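PDB 6EEW: aromatic-L-amino-acid decarboxylase from Catharanthus roseus, which catalyses the pyridoxal 5'-phosphate-dependent decarboxylation of L-tryptophan to tryptamine and of L-5-hydroxytryptophan to serotonin. Local coordinates for the interface of chains A and B. Residues are numbered along the deposited sequence; one frame, centred on the assembly and turned at random. Chains: chain A/B, Aromatic-L-amino-acid decarboxylase.

Contact 1: the interface of chains A and B. Residues chain A 38, 42, 93, 105, 110, 113, 324-325; chain B 22, 27, 114, 117-120.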
ATOM      1  N   ILE A  38      19.836  -2.393  14.352  1.00 57.70           N
ATOM      2  CA  ILE A  38      19.727  -2.424  12.898  1.00 52.60           C
ATOM      3  C   ILE A  38      21.092  -2.227  12.254  1.00 55.96           C
ATOM      4  O   ILE A  38      21.427  -2.880  11.258  1.00 53.46           O
ATOM      5  CB  ILE A  38      18.730  -1.355  12.415  1.00 47.65           C
ATOM      6  CG1 ILE A  38      17.305  -1.680  12.870  1.00 46.17           C
ATOM      7  CG2 ILE A  38      18.825  -1.176  10.891  1.00 48.80           C
ATOM      8  CD1 ILE A  38      16.274  -0.611  12.484  1.00 40.77           C
ATOM      9  N   TYR A  42      23.045  -4.724   9.650  1.00 65.74           N
ATOM     10  CA  TYR A  42      23.671  -4.362   8.385  1.00 61.78           C
ATOM     11  C   TYR A  42      25.156  -4.695   8.396  1.00 65.82           C
ATOM     12  O   TYR A  42      25.720  -5.057   7.359  1.00 70.25           O
ATOM     13  CB  TYR A  42      23.472  -2.879   8.088  1.00 58.81           C
ATOM     14  CG  TYR A  42      22.095  -2.527   7.569  1.00 59.27           C
ATOM     15  CD1 TYR A  42      21.336  -3.458   6.885  1.00 58.26           C
ATOM     16  CD2 TYR A  42      21.575  -1.251   7.733  1.00 58.69           C
ATOM     17  CE1 TYR A  42      20.083  -3.135   6.397  1.00 63.23           C
ATOM     18  CE2 TYR A  42      20.327  -0.918   7.249  1.00 57.85           C
ATOM     19  CZ  TYR A  42      19.583  -1.864   6.582  1.00 61.45           C
ATOM     20  OH  TYR A  42      18.339  -1.545   6.090  1.00 64.23           O
ATOM     21  N   MET A  93      18.999  -8.227   2.290  1.00 56.66           N
ATOM     22  CA  MET A  93      20.012  -7.190   2.453  1.00 53.99           C
ATOM     23  C   MET A  93      21.436  -7.727   2.414  1.00 54.47           C
ATOM     24  O   MET A  93      22.372  -6.944   2.589  1.00 57.21           O
ATOM     25  CB  MET A  93      19.798  -6.437   3.767  1.00 50.12           C
ATOM     26  CG  MET A  93      18.568  -5.563   3.789  1.00 52.11           C
ATOM     27  SD  MET A  93      18.554  -4.412   2.416  1.00 60.19           S
ATOM     28  CE  MET A  93      17.484  -5.290   1.272  1.00 52.34           C
ATOM     29  N   VAL A 105      18.622   0.009  -1.080  1.00 54.13           N
ATOM     30  CA  VAL A 105      18.311   0.869   0.056  1.00 54.14           C
ATOM     31  C   VAL A 105      19.406   1.920   0.207  1.00 55.73           C
ATOM     32  O   VAL A 105      20.429   1.887  -0.478  1.00 50.05           O
ATOM     33  CB  VAL A 105      18.161   0.063   1.363  1.00 49.24           C
ATOM     34  CG1 VAL A 105      17.082  -1.019   1.207  1.00 36.10           C
ATOM     35  CG2 VAL A 105      19.503  -0.552   1.774  1.00 49.25           C
ATOM     36  N   PHE A 110      16.122   5.661   4.576  1.00 42.81           N
ATOM     37  CA  PHE A 110      15.704   5.185   5.886  1.00 44.90           C
ATOM     38  C   PHE A 110      15.321   6.342   6.794  1.00 53.97           C
ATOM     39  O   PHE A 110      14.363   6.240   7.571  1.00 59.44           O
ATOM     40  CB  PHE A 110      16.802   4.357   6.532  1.00 41.76           C
ATOM     41  CG  PHE A 110      16.333   3.583   7.707  1.00 41.52           C
ATOM     42  CD1 PHE A 110      15.577   2.433   7.532  1.00 40.58           C
ATOM     43  CD2 PHE A 110      16.632   4.003   8.995  1.00 49.82           C
ATOM     44  CE1 PHE A 110      15.132   1.703   8.633  1.00 42.52           C
ATOM     45  CE2 PHE A 110      16.193   3.278  10.101  1.00 44.28           C
ATOM     46  CZ  PHE A 110      15.450   2.129   9.920  1.00 45.79           C
ATOM     47  N   GLU A 113      11.910   7.243   5.741  1.00 45.08           N
ATOM     48  CA  GLU A 113      10.941   6.304   6.284  1.00 44.53           C
ATOM     49  C   GLU A 113      10.650   6.603   7.749  1.00 50.25           C
ATOM     50  O   GLU A 113       9.484   6.698   8.153  1.00 48.34           O
ATOM     51  CB  GLU A 113      11.449   4.875   6.112  1.00 36.26           C
ATOM     52  CG  GLU A 113      11.164   4.316   4.726  1.00 41.27           C
ATOM     53  CD  GLU A 113       9.711   3.837   4.568  1.00 50.62           C
ATOM     54  OE1 GLU A 113       8.999   3.733   5.598  1.00 53.80           O
ATOM     55  OE2 GLU A 113       9.276   3.571   3.419  1.00 46.53           O
ATOM     56  N   TYR A 324      13.363   2.221   0.253  1.00 40.64           N
ATOM     57  CA  TYR A 324      12.904   0.954   0.791  1.00 50.26           C
ATOM     58  C   TYR A 324      11.536   0.630   0.196  1.00 50.67           C
ATOM     59  O   TYR A 324      10.885   1.483  -0.419  1.00 53.98           O
ATOM     60  CB  TYR A 324      12.858   1.015   2.321  1.00 48.36           C
ATOM     61  CG  TYR A 324      14.220   0.992   3.000  1.00 48.19           C
ATOM     62  CD1 TYR A 324      15.022   2.126   3.055  1.00 49.18           C
ATOM     63  CD2 TYR A 324      14.689  -0.168   3.607  1.00 46.42           C
ATOM     64  CE1 TYR A 324      16.252   2.102   3.685  1.00 48.97           C
ATOM     65  CE2 TYR A 324      15.919  -0.196   4.230  1.00 52.02           C
ATOM     66  CZ  TYR A 324      16.689   0.932   4.271  1.00 51.87           C
ATOM     67  OH  TYR A 324      17.908   0.884   4.896  1.00 56.86           O
ATOM     68  N   LEU A 325      11.100  -0.621   0.352  1.00 48.97           N
ATOM     69  CA  LEU A 325       9.683  -0.910   0.153  1.00 53.54           C
ATOM     70  C   LEU A 325       8.862  -0.083   1.133  1.00 48.20           C
ATOM     71  O   LEU A 325       9.250   0.074   2.290  1.00 44.20           O
ATOM     72  CB  LEU A 325       9.387  -2.393   0.373  1.00 54.93           C
ATOM     73  CG  LEU A 325       9.613  -3.392  -0.761  1.00 52.44           C
ATOM     74  CD1 LEU A 325      11.106  -3.652  -0.953  1.00 52.11           C
ATOM     75  CD2 LEU A 325       8.838  -4.680  -0.505  1.00 51.28           C
TER
ATOM     76  N   LEU B  22      24.784   2.976   1.498  1.00 59.93           N
ATOM     77  CA  LEU B  22      24.562   2.303   2.775  1.00 57.96           C
ATOM     78  C   LEU B  22      25.898   1.877   3.361  1.00 59.51           C
ATOM     79  O   LEU B  22      26.516   0.933   2.860  1.00 54.34           O
ATOM     80  CB  LEU B  22      23.668   1.075   2.619  1.00 52.37           C
ATOM     81  CG  LEU B  22      23.369   0.408   3.969  1.00 55.81           C
ATOM     82  CD1 LEU B  22      22.658   1.395   4.897  1.00 58.25           C
ATOM     83  CD2 LEU B  22      22.584  -0.902   3.838  1.00 57.07           C
ATOM     84  N   PHE B  27      25.208   5.143   8.591  1.00 55.58           N
ATOM     85  CA  PHE B  27      23.815   4.849   8.878  1.00 51.90           C
ATOM     86  C   PHE B  27      23.514   5.043  10.361  1.00 56.29           C
ATOM     87  O   PHE B  27      22.561   5.738  10.729  1.00 55.79           O
ATOM     88  CB  PHE B  27      23.508   3.421   8.424  1.00 50.05           C
ATOM     89  CG  PHE B  27      22.111   2.981   8.721  1.00 51.90           C
ATOM     90  CD1 PHE B  27      21.828   2.245   9.854  1.00 48.15           C
ATOM     91  CD2 PHE B  27      21.081   3.308   7.865  1.00 55.85           C
ATOM     92  CE1 PHE B  27      20.544   1.845  10.126  1.00 56.53           C
ATOM     93  CE2 PHE B  27      19.798   2.908   8.130  1.00 59.18           C
ATOM     94  CZ  PHE B  27      19.526   2.180   9.261  1.00 60.15           C
ATOM     95  N   MET B 114      10.614   0.449  12.102  1.00 51.19           N
ATOM     96  CA  MET B 114      12.044   0.590  11.855  1.00 52.20           C
ATOM     97  C   MET B 114      12.660  -0.730  11.415  1.00 55.58           C
ATOM     98  O   MET B 114      13.306  -0.813  10.365  1.00 59.27           O
ATOM     99  CB  MET B 114      12.754   1.083  13.111  1.00 40.76           C
ATOM    100  CG  MET B 114      12.410   2.496  13.516  1.00 51.86           C
ATOM    101  SD  MET B 114      13.337   3.022  14.973  1.00 59.68           S
ATOM    102  CE  MET B 114      14.980   3.060  14.264  1.00 60.86           C
ATOM    103  N   THR B 117      11.410  -2.236   8.077  1.00 50.82           N
ATOM    104  CA  THR B 117      11.958  -1.525   6.931  1.00 51.58           C
ATOM    105  C   THR B 117      13.423  -1.886   6.736  1.00 50.17           C
ATOM    106  O   THR B 117      13.837  -2.281   5.638  1.00 50.05           O
ATOM    107  CB  THR B 117      11.788  -0.015   7.117  1.00 51.05           C
ATOM    108  OG1 THR B 117      10.393   0.316   7.156  1.00 56.29           O
ATOM    109  CG2 THR B 117      12.439   0.738   5.971  1.00 48.18           C
ATOM    110  N   ALA B 118      14.206  -1.825   7.813  1.00 51.05           N
ATOM    111  CA  ALA B 118      15.632  -2.105   7.709  1.00 46.55           C
ATOM    112  C   ALA B 118      15.885  -3.477   7.106  1.00 50.36           C
ATOM    113  O   ALA B 118      16.795  -3.644   6.284  1.00 54.61           O
ATOM    114  CB  ALA B 118      16.295  -1.980   9.078  1.00 40.10           C
ATOM    115  N   LEU B 119      15.117  -4.482   7.529  1.00 47.36           N
ATOM    116  CA  LEU B 119      15.265  -5.808   6.936  1.00 51.98           C
ATOM    117  C   LEU B 119      14.874  -5.800   5.460  1.00 50.94           C
ATOM    118  O   LEU B 119      15.456  -6.538   4.656  1.00 49.01           O
ATOM    119  CB  LEU B 119      14.444  -6.834   7.715  1.00 50.85           C
ATOM    120  CG  LEU B 119      14.806  -7.129   9.182  1.00 55.16           C
ATOM    121  CD1 LEU B 119      13.813  -8.123   9.758  1.00 51.48           C
ATOM    122  CD2 LEU B 119      16.246  -7.626   9.381  1.00 56.35           C
ATOM    123  N   ASN B 120      13.866  -4.998   5.095  1.00 49.19           N
ATOM    124  CA  ASN B 120      13.488  -4.730   3.701  1.00 50.33           C
ATOM    125  C   ASN B 120      13.354  -6.011   2.879  1.00 54.05           C
ATOM    126  O   ASN B 120      13.832  -6.108   1.745  1.00 50.53           O
ATOM    127  CB  ASN B 120      14.474  -3.767   3.032  1.00 55.00           C
ATOM    128  CG  ASN B 120      13.901  -3.126   1.774  1.00 54.64           C
ATOM    129  OD1 ASN B 120      12.726  -2.744   1.729  1.00 48.28           O
ATOM    130  ND2 ASN B 120      14.732  -3.006   0.743  1.00 56.59           N
TER
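The C-terminal end of helix 107-119 of chain B forms the core of this part of the homodimer interface, docking among helices 24-44 and 107-119 and the loop segments of chain A. Its last-turn carbonyl, B:Ala118 O, takes a hydrogen bond of 2.6 Å from the phenol A:Tyr42 OH, on a lone pair in the carbonyl plane and bent, with an angle of 112° at the oxygen. The same hydroxyl is hydrogen-bonded at 2.7 Å to A:Tyr324 OH, lying in the plane of that second ring, so A:Tyr42 links a helix end of the partner to a tyrosine of its own chain. The A:Tyr42 ring is gripped in two ways: B:Leu22 CD2 sits over the centre of one face, 3.9 Å from the ring centroid, and B:Phe27 meets its edge. There the two ring planes stand 75° apart, and A:Tyr42 CE2 points at the face of B:Phe27 near its rim. B:Phe27, with CG anti to the backbone N, sends its CZ tip over the rim of one face of A:Phe110, 3.4 Å from A:Phe110 CD2. The opposite part of the A:Phe110 rim reaches the chain B helix, where B:Met114 O lies in the ring plane, 3.6 Å from A:Phe110 CE1. The methyl B:Thr117 CG2, anti to its backbone N, rests 3.4 Å from A:Tyr324 CD2. Just past the helix, B:Asn120 turns its amide oxygen OD1 to the backbone N of A:Leu325 at 3.0 Å, nearly straight at 160° and on a lone pair in plane; its other amide branch points toward the tip of A:Val105. B:Asn120 takes a left-handed backbone conformation, which probably helps to end the helix. The patch thus joins the N-terminal helix and helix 107-119 of each subunit with the loop at 324-325, soon after the cofactor-binding lysine, A:Lys319.

Contact 2: the interface of chains A and B. Residues chain A 341-342, 363-364, 366-369; chain B 168-169, 172, 208, 212.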
ATOM      1  N   ALA A 341     -11.853   7.785 -13.799  1.00 47.14           N
ATOM      2  CA  ALA A 341     -11.957   6.350 -13.566  1.00 53.74           C
ATOM      3  C   ALA A 341     -12.126   6.030 -12.086  1.00 53.82           C
ATOM      4  O   ALA A 341     -12.867   5.109 -11.729  1.00 49.39           O
ATOM      5  CB  ALA A 341     -10.721   5.644 -14.119  1.00 52.93           C
ATOM      6  N   LEU A 342     -11.466   6.790 -11.206  1.00 46.56           N
ATOM      7  CA  LEU A 342     -11.330   6.419  -9.800  1.00 48.92           C
ATOM      8  C   LEU A 342     -12.329   7.129  -8.887  1.00 57.28           C
ATOM      9  O   LEU A 342     -12.075   7.267  -7.685  1.00 63.52           O
ATOM     10  CB  LEU A 342      -9.905   6.697  -9.320  1.00 48.46           C
ATOM     11  CG  LEU A 342      -8.901   5.550  -9.411  1.00 51.07           C
ATOM     12  CD1 LEU A 342      -9.125   4.732 -10.689  1.00 50.47           C
ATOM     13  CD2 LEU A 342      -7.482   6.099  -9.364  1.00 54.90           C
ATOM     14  N   LYS A 363      -6.039  11.168  -2.847  1.00 47.99           N
ATOM     15  CA  LYS A 363      -7.009  10.087  -2.733  1.00 42.64           C
ATOM     16  C   LYS A 363      -7.647   9.765  -4.075  1.00 46.25           C
ATOM     17  O   LYS A 363      -7.969   8.605  -4.353  1.00 44.99           O
ATOM     18  CB  LYS A 363      -8.088  10.455  -1.713  1.00 42.69           C
ATOM     19  CG  LYS A 363      -9.031  11.575  -2.144  1.00 42.49           C
ATOM     20  CD  LYS A 363     -10.048  11.853  -1.018  1.00 50.48           C
ATOM     21  CE  LYS A 363     -10.995  12.991  -1.350  1.00 55.20           C
ATOM     22  NZ  LYS A 363     -11.797  12.682  -2.546  1.00 60.59           N
ATOM     23  N   ASN A 364      -7.777  10.765  -4.942  1.00 49.03           N
ATOM     24  CA  ASN A 364      -8.392  10.598  -6.242  1.00 45.52           C
ATOM     25  C   ASN A 364      -7.478   9.891  -7.229  1.00 46.98           C
ATOM     26  O   ASN A 364      -7.931   9.528  -8.322  1.00 40.03           O
ATOM     27  CB  ASN A 364      -8.771  11.969  -6.805  1.00 44.90           C
ATOM     28  CG  ASN A 364      -9.706  12.718  -5.893  1.00 45.74           C
ATOM     29  OD1 ASN A 364     -10.514  12.110  -5.196  1.00 43.70           O
ATOM     30  ND2 ASN A 364      -9.592  14.039  -5.870  1.00 39.28           N
ATOM     31  N   GLN A 366      -5.669   7.049  -6.505  1.00 44.05           N
ATOM     32  CA  GLN A 366      -5.302   5.755  -5.966  1.00 42.16           C
ATOM     33  C   GLN A 366      -6.547   4.997  -5.560  1.00 48.93           C
ATOM     34  O   GLN A 366      -7.664   5.519  -5.571  1.00 50.89           O
ATOM     35  CB  GLN A 366      -4.387   5.916  -4.772  1.00 40.41           C
ATOM     36  CG  GLN A 366      -5.009   6.826  -3.723  1.00 43.71           C
ATOM     37  CD  GLN A 366      -4.219   6.815  -2.448  1.00 45.77           C
ATOM     38  OE1 GLN A 366      -2.987   6.808  -2.492  1.00 42.25           O
ATOM     39  NE2 GLN A 366      -4.911   6.842  -1.297  1.00 42.53           N
ATOM     40  N   ILE A 367      -6.326   3.745  -5.171  1.00 50.18           N
ATOM     41  CA  ILE A 367      -7.424   2.862  -4.813  1.00 45.31           C
ATOM     42  C   ILE A 367      -8.036   3.270  -3.477  1.00 51.52           C
ATOM     43  O   ILE A 367      -9.264   3.273  -3.315  1.00 50.80           O
ATOM     44  CB  ILE A 367      -6.927   1.407  -4.825  1.00 50.28           C
ATOM     45  CG1 ILE A 367      -6.719   0.969  -6.284  1.00 49.24           C
ATOM     46  CG2 ILE A 367      -7.897   0.500  -4.085  1.00 59.15           C
ATOM     47  CD1 ILE A 367      -6.139  -0.403  -6.441  1.00 51.34           C
ATOM     48  N   ALA A 368      -7.205   3.596  -2.500  1.00 50.74           N
ATOM     49  CA  ALA A 368      -7.666   3.838  -1.147  1.00 43.50           C
ATOM     50  C   ALA A 368      -7.855   5.329  -0.892  1.00 43.04           C
ATOM     51  O   ALA A 368      -7.684   6.166  -1.772  1.00 39.21           O
ATOM     52  CB  ALA A 368      -6.689   3.242  -0.136  1.00 46.78           C
ATOM     53  N   THR A 369      -8.253   5.649   0.343  1.00 51.77           N
ATOM     54  CA  THR A 369      -8.369   7.020   0.833  1.00 49.14           C
ATOM     55  C   THR A 369      -7.090   7.460   1.541  1.00 47.81           C
ATOM     56  O   THR A 369      -6.477   8.457   1.158  1.00 53.03           O
ATOM     57  CB  THR A 369      -9.589   7.150   1.770  1.00 49.10           C
ATOM     58  OG1 THR A 369     -10.790   6.983   1.009  1.00 58.58           O
ATOM     59  CG2 THR A 369      -9.634   8.508   2.447  1.00 45.24           C
TER
ATOM     60  N   SER B 168      -9.918   0.139   1.813  1.00 56.14           N
ATOM     61  CA  SER B 168     -10.404   0.166   0.435  1.00 51.99           C
ATOM     62  C   SER B 168      -9.961  -1.068  -0.331  1.00 44.18           C
ATOM     63  O   SER B 168     -10.755  -1.675  -1.057  1.00 44.37           O
ATOM     64  CB  SER B 168      -9.931   1.428  -0.281  1.00 50.74           C
ATOM     65  OG  SER B 168     -10.686   2.562   0.101  1.00 53.17           O
ATOM     66  N   GLU B 169      -8.704  -1.478  -0.170  1.00 45.94           N
ATOM     67  CA  GLU B 169      -8.241  -2.606  -0.968  1.00 48.30           C
ATOM     68  C   GLU B 169      -8.713  -3.934  -0.390  1.00 50.08           C
ATOM     69  O   GLU B 169      -8.974  -4.872  -1.148  1.00 56.93           O
ATOM     70  CB  GLU B 169      -6.721  -2.573  -1.112  1.00 42.61           C
ATOM     71  CG  GLU B 169      -5.916  -2.721   0.157  1.00 57.24           C
ATOM     72  CD  GLU B 169      -4.413  -2.853  -0.132  1.00 65.80           C
ATOM     73  OE1 GLU B 169      -4.045  -2.935  -1.329  1.00 62.97           O
ATOM     74  OE2 GLU B 169      -3.607  -2.884   0.828  1.00 68.23           O
ATOM     75  N   LEU B 172     -12.127  -4.168  -1.765  1.00 47.73           N
ATOM     76  CA  LEU B 172     -12.019  -4.488  -3.186  1.00 45.48           C
ATOM     77  C   LEU B 172     -11.745  -5.971  -3.386  1.00 42.76           C
ATOM     78  O   LEU B 172     -12.335  -6.607  -4.266  1.00 47.07           O
ATOM     79  CB  LEU B 172     -10.928  -3.636  -3.834  1.00 51.99           C
ATOM     80  CG  LEU B 172     -10.544  -3.810  -5.304  1.00 49.41           C
ATOM     81  CD1 LEU B 172     -11.736  -3.660  -6.221  1.00 47.47           C
ATOM     82  CD2 LEU B 172      -9.475  -2.784  -5.661  1.00 52.88           C
ATOM     83  N   LYS B 208     -16.906   3.808  -4.990  1.00 46.92           N
ATOM     84  CA  LYS B 208     -15.635   3.790  -5.707  1.00 47.46           C
ATOM     85  C   LYS B 208     -15.089   2.373  -5.808  1.00 46.77           C
ATOM     86  O   LYS B 208     -14.740   1.905  -6.895  1.00 48.98           O
ATOM     87  CB  LYS B 208     -14.643   4.720  -5.019  1.00 44.45           C
ATOM     88  CG  LYS B 208     -13.199   4.627  -5.506  1.00 43.03           C
ATOM     89  CD  LYS B 208     -12.389   5.696  -4.823  1.00 42.95           C
ATOM     90  CE  LYS B 208     -10.928   5.669  -5.242  1.00 42.56           C
ATOM     91  NZ  LYS B 208     -10.241   6.875  -4.730  1.00 51.70           N
ATOM     92  N   LEU B 212     -14.399   0.203  -9.207  1.00 48.13           N
ATOM     93  CA  LEU B 212     -13.105  -0.349  -9.597  1.00 44.24           C
ATOM     94  C   LEU B 212     -13.248  -1.787 -10.060  1.00 48.71           C
ATOM     95  O   LEU B 212     -12.529  -2.227 -10.966  1.00 46.56           O
ATOM     96  CB  LEU B 212     -12.126  -0.299  -8.433  1.00 42.84           C
ATOM     97  CG  LEU B 212     -11.727   1.036  -7.822  1.00 42.57           C
ATOM     98  CD1 LEU B 212     -10.605   0.775  -6.857  1.00 56.71           C
ATOM     99  CD2 LEU B 212     -11.316   2.055  -8.866  1.00 42.69           C
TER
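Helix 206-212 of chain B, in this group II pyridoxal-phosphate decarboxylase dimer, sends B:Lys208 across to the chain A segment that runs from the 3-10 helix 362-365 to A:Thr369, a residue of the tryptophan pocket. From CB the side chain sets out with CG anti to the backbone N (chi1 170°) and stays extended to its end. CG lies 3.6 Å and CD 3.3 Å from the backbone carbonyl A:Leu342 O, and CE runs between that oxygen and A:Gln366 O, 3.3 Å from the latter. At the tip, the terminal amine nitrogen NZ is held by two backbone carbonyls. It donates to A:Gln366 O at 3.0 Å, nearly along the C=O axis with an angle of 163°, and is hydrogen-bonded at 2.9 Å to A:Lys363 O; the two oxygens would offset part of a positive charge on it. An alanine here would remove both carbonyl bonds and the methylene run past A:Leu342, and would probably loosen the turn between A:Lys363 and A:Gln366. Just after that turn, A:Gln366 NE2 donates a hydrogen bond to A:Ala368 O at 2.9 Å, from above the carbonyl plane, which ties the segment 366-368 together. Next to the lysine, B:Leu212 forks between two partners: its CD1 lies 3.9 Å from A:Ile367 CG2, and its CD2 packs against A:Leu342 CD1. A:Ile367, its CG2 anti to the backbone N (chi1 -73° for CG1), turns that same methyl toward B:Leu172 CD2 as well, the two side chains crossing at about a right angle. Farther along, B:Ser168 CB touches A:Ala368 CA at 3.4 Å; this serine lies in the first turn of helix 167-186 and is a predicted binding residue for pyridoxal 5'-phosphate.

Contact 1 and contact 2 lie about 29 Å apart, measured between the centres of their C-alpha atoms, and share no residues or helices. Both belong to the same two-fold interface, and each recurs with the chains exchanged, as parts of a more extensive interface. Contact 1 ties the N-terminal helices and helix 107-119 together, whereas contact 2 joins helices 167-186 and 206-212 to the segment around 363-369. Contact 1 includes residues that follow the cofactor lysine in sequence; contact 2 includes A:Thr369 of the tryptophan pocket and the serine predicted to bind pyridoxal 5'-phosphate. Dimerisation therefore probably helps shape both catalytic pockets.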